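Local coordinates for protein CarG (Serratia, PDB 4O7J) that probably confers intrinsic resistance to carbapenem antibiotics and structurally resembles lysozyme inhibitors, at residues A[121-124]-A[125-129]. Sequence-based numbering, arbitrary orientation.
Sequences PGVP and LYEWS
The carboxylate oxygen OE1 of E127 rests against the ring of P124, 3.8 Å from CD and equally far from CG, while CG1 of V123 is a looser neighbour of OE1, at 4.5 Å. The meeting is by van der Waals contact, without a hydrogen bond, and lies where the loop of a β-hairpin enters strand 126-135, an outermost strand of the four-stranded antiparallel sheet within this chain; backbone hydrogen bonds of L125 with S117 and of E127 with K115 join the two arms. E127 reaches back because its CG sits between the backbone N and the carbonyl carbon (chi1 76°) and the chain then runs out extended. A glutamate suits this partly exposed place, its methylenes supplying the reach and its carboxylate able to meet solvent; its side chain also touches K115, whose nearby charge is probably favourable.

Proline fits just before the bend, since its ring fixes phi and it has no N-H that would need an acceptor. The ring also reaches the backbone beyond the bend, CB of P124 lying 3.9 Å from O of Y126. Its neighbour L125 takes a helical backbone conformation (phi -60°, psi -44°) between the polyproline-like P124 and the β-strand residue Y126, which redirects the chain into the strand. P124 packs on F29 and L125 on D30 of the second subunit, to which the L125 backbone is also hydrogen-bonded, placing the bend at the dimer contact.

The buried Y126 ring lies about 8 Å from the bound sodium ion and touches R118. There the buried leucine presents a branched, nonpolar group to the aromatic surface: CG of L125 sits over the centre of the Y126 ring, 3.7 Å above its plane.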
ATOM      1  N   PRO A 121     -12.709   0.588  19.402  1.00 64.13           N
ATOM      2  CA  PRO A 121     -13.697   0.874  18.341  1.00 59.66           C
ATOM      3  C   PRO A 121     -13.239   1.735  17.173  1.00 53.00           C
ATOM      4  O   PRO A 121     -12.932   2.922  17.348  1.00 56.48           O
ATOM      5  CB  PRO A 121     -14.871   1.559  19.092  1.00 59.61           C
ATOM      6  CG  PRO A 121     -14.308   2.019  20.401  1.00 59.51           C
ATOM      7  CD  PRO A 121     -13.115   1.147  20.707  1.00 61.94           C
ATOM      8  N   GLY A 122     -13.198   1.136  15.985  1.00 49.79           N
ATOM      9  CA  GLY A 122     -12.805   1.878  14.805  1.00 50.34           C
ATOM     10  C   GLY A 122     -11.362   2.371  14.837  1.00 45.64           C
ATOM     11  O   GLY A 122     -11.019   3.160  14.003  1.00 47.49           O
ATOM     12  N   VAL A 123     -10.531   1.936  15.802  1.00 41.15           N
ATOM     13  CA  VAL A 123      -9.109   2.367  15.892  1.00 34.93           C
ATOM     14  C   VAL A 123      -8.249   1.267  15.194  1.00 31.24           C
ATOM     15  O   VAL A 123      -8.533   0.073  15.321  1.00 27.52           O
ATOM     16  CB  VAL A 123      -8.705   2.549  17.370  1.00 37.93           C
ATOM     17  CG1 VAL A 123      -7.216   2.833  17.558  1.00 39.50           C
ATOM     18  CG2 VAL A 123      -9.538   3.662  18.003  1.00 40.58           C
ATOM     19  N   PRO A 124      -7.199   1.656  14.451  1.00 29.11           N
ATOM     20  CA  PRO A 124      -6.385   0.587  13.817  1.00 24.32           C
ATOM     21  C   PRO A 124      -5.828  -0.365  14.862  1.00 21.22           C
ATOM     22  O   PRO A 124      -5.300   0.068  15.890  1.00 20.52           O
ATOM     23  CB  PRO A 124      -5.264   1.355  13.134  1.00 26.70           C
ATOM     24  CG  PRO A 124      -5.801   2.750  12.983  1.00 27.45           C
ATOM     25  CD  PRO A 124      -6.674   3.001  14.164  1.00 27.55           C
ATOM     26  N   LEU A 125      -5.990  -1.665  14.595  1.00 18.62           N
ATOM     27  CA  LEU A 125      -5.488  -2.692  15.449  1.00 19.22           C
ATOM     28  C   LEU A 125      -3.963  -2.572  15.585  1.00 19.57           C
ATOM     29  O   LEU A 125      -3.405  -2.659  16.713  1.00 16.98           O
ATOM     30  CB  LEU A 125      -5.811  -4.045  14.863  1.00 20.25           C
ATOM     31  CG  LEU A 125      -5.251  -5.240  15.600  1.00 22.23           C
ATOM     32  CD1 LEU A 125      -5.674  -5.197  17.055  1.00 24.98           C
ATOM     33  CD2 LEU A 125      -5.712  -6.492  14.898  1.00 23.78           C
ATOM     34  N   TYR A 126      -3.306  -2.344  14.437  1.00 19.30           N
ATOM     35  CA  TYR A 126      -1.827  -2.183  14.390  1.00 17.38           C
ATOM     36  C   TYR A 126      -1.477  -0.867  13.750  1.00 16.67           C
ATOM     37  O   TYR A 126      -1.908  -0.568  12.603  1.00 18.21           O
ATOM     38  CB  TYR A 126      -1.172  -3.287  13.571  1.00 16.33           C
ATOM     39  CG  TYR A 126      -1.492  -4.681  14.033  1.00 17.04           C
ATOM     40  CD1 TYR A 126      -1.123  -5.144  15.292  1.00 18.25           C
ATOM     41  CD2 TYR A 126      -2.156  -5.535  13.212  1.00 18.98           C
ATOM     42  CE1 TYR A 126      -1.389  -6.439  15.693  1.00 20.06           C
ATOM     43  CE2 TYR A 126      -2.498  -6.792  13.629  1.00 19.75           C
ATOM     44  CZ  TYR A 126      -2.103  -7.244  14.870  1.00 22.03           C
ATOM     45  OH  TYR A 126      -2.384  -8.518  15.242  1.00 28.53           O
ATOM     46  N   GLU A 127      -0.723  -0.032  14.481  1.00 16.08           N
ATOM     47  CA  GLU A 127      -0.309   1.281  13.959  1.00 17.67           C
ATOM     48  C   GLU A 127       1.087   1.706  14.449  1.00 15.74           C
ATOM     49  O   GLU A 127       1.601   1.169  15.409  1.00 16.70           O
ATOM     50  CB  GLU A 127      -1.334   2.387  14.303  1.00 23.16           C
ATOM     51  CG  GLU A 127      -1.200   2.766  15.749  1.00 25.58           C
ATOM     52  CD  GLU A 127      -2.351   3.605  16.330  1.00 33.57           C
ATOM     53  OE1 GLU A 127      -3.335   3.924  15.613  1.00 33.56           O
ATOM     54  OE2 GLU A 127      -2.225   3.894  17.551  1.00 37.76           O
ATOM     55  N   TRP A 128       1.659   2.681  13.755  1.00 13.87           N
ATOM     56  CA  TRP A 128       2.857   3.376  14.173  1.00 15.60           C
ATOM     57  C   TRP A 128       2.379   4.602  14.984  1.00 18.35           C
ATOM     58  O   TRP A 128       1.650   5.491  14.492  1.00 21.50           O
ATOM     59  CB  TRP A 128       3.638   3.813  12.982  1.00 14.97           C
ATOM     60  CG  TRP A 128       4.319   2.703  12.291  1.00 13.08           C
ATOM     61  CD1 TRP A 128       3.979   2.183  11.120  1.00 13.67           C
ATOM     62  CD2 TRP A 128       5.452   1.956  12.775  1.00 13.03           C
ATOM     63  NE1 TRP A 128       4.820   1.180  10.796  1.00 13.09           N
ATOM     64  CE2 TRP A 128       5.732   0.987  11.792  1.00 13.15           C
ATOM     65  CE3 TRP A 128       6.214   1.972  13.948  1.00 12.69           C
ATOM     66  CZ2 TRP A 128       6.777   0.117  11.899  1.00 14.00           C
ATOM     67  CZ3 TRP A 128       7.256   1.094  14.094  1.00 13.78           C
ATOM     68  CH2 TRP A 128       7.541   0.138  13.066  1.00 14.40           C
ATOM     69  N   SER A 129       2.732   4.600  16.269  1.00 18.32           N
ATOM     70  CA  SER A 129       2.267   5.594  17.170  1.00 19.64           C
ATOM     71  C   SER A 129       3.393   6.519  17.514  1.00 17.40           C
ATOM     72  O   SER A 129       4.456   6.082  17.936  1.00 16.95           O
ATOM     73  CB  SER A 129       1.745   4.933  18.470  1.00 23.24           C
ATOM     74  OG  SER A 129       1.410   5.895  19.457  1.00 23.48           O
TER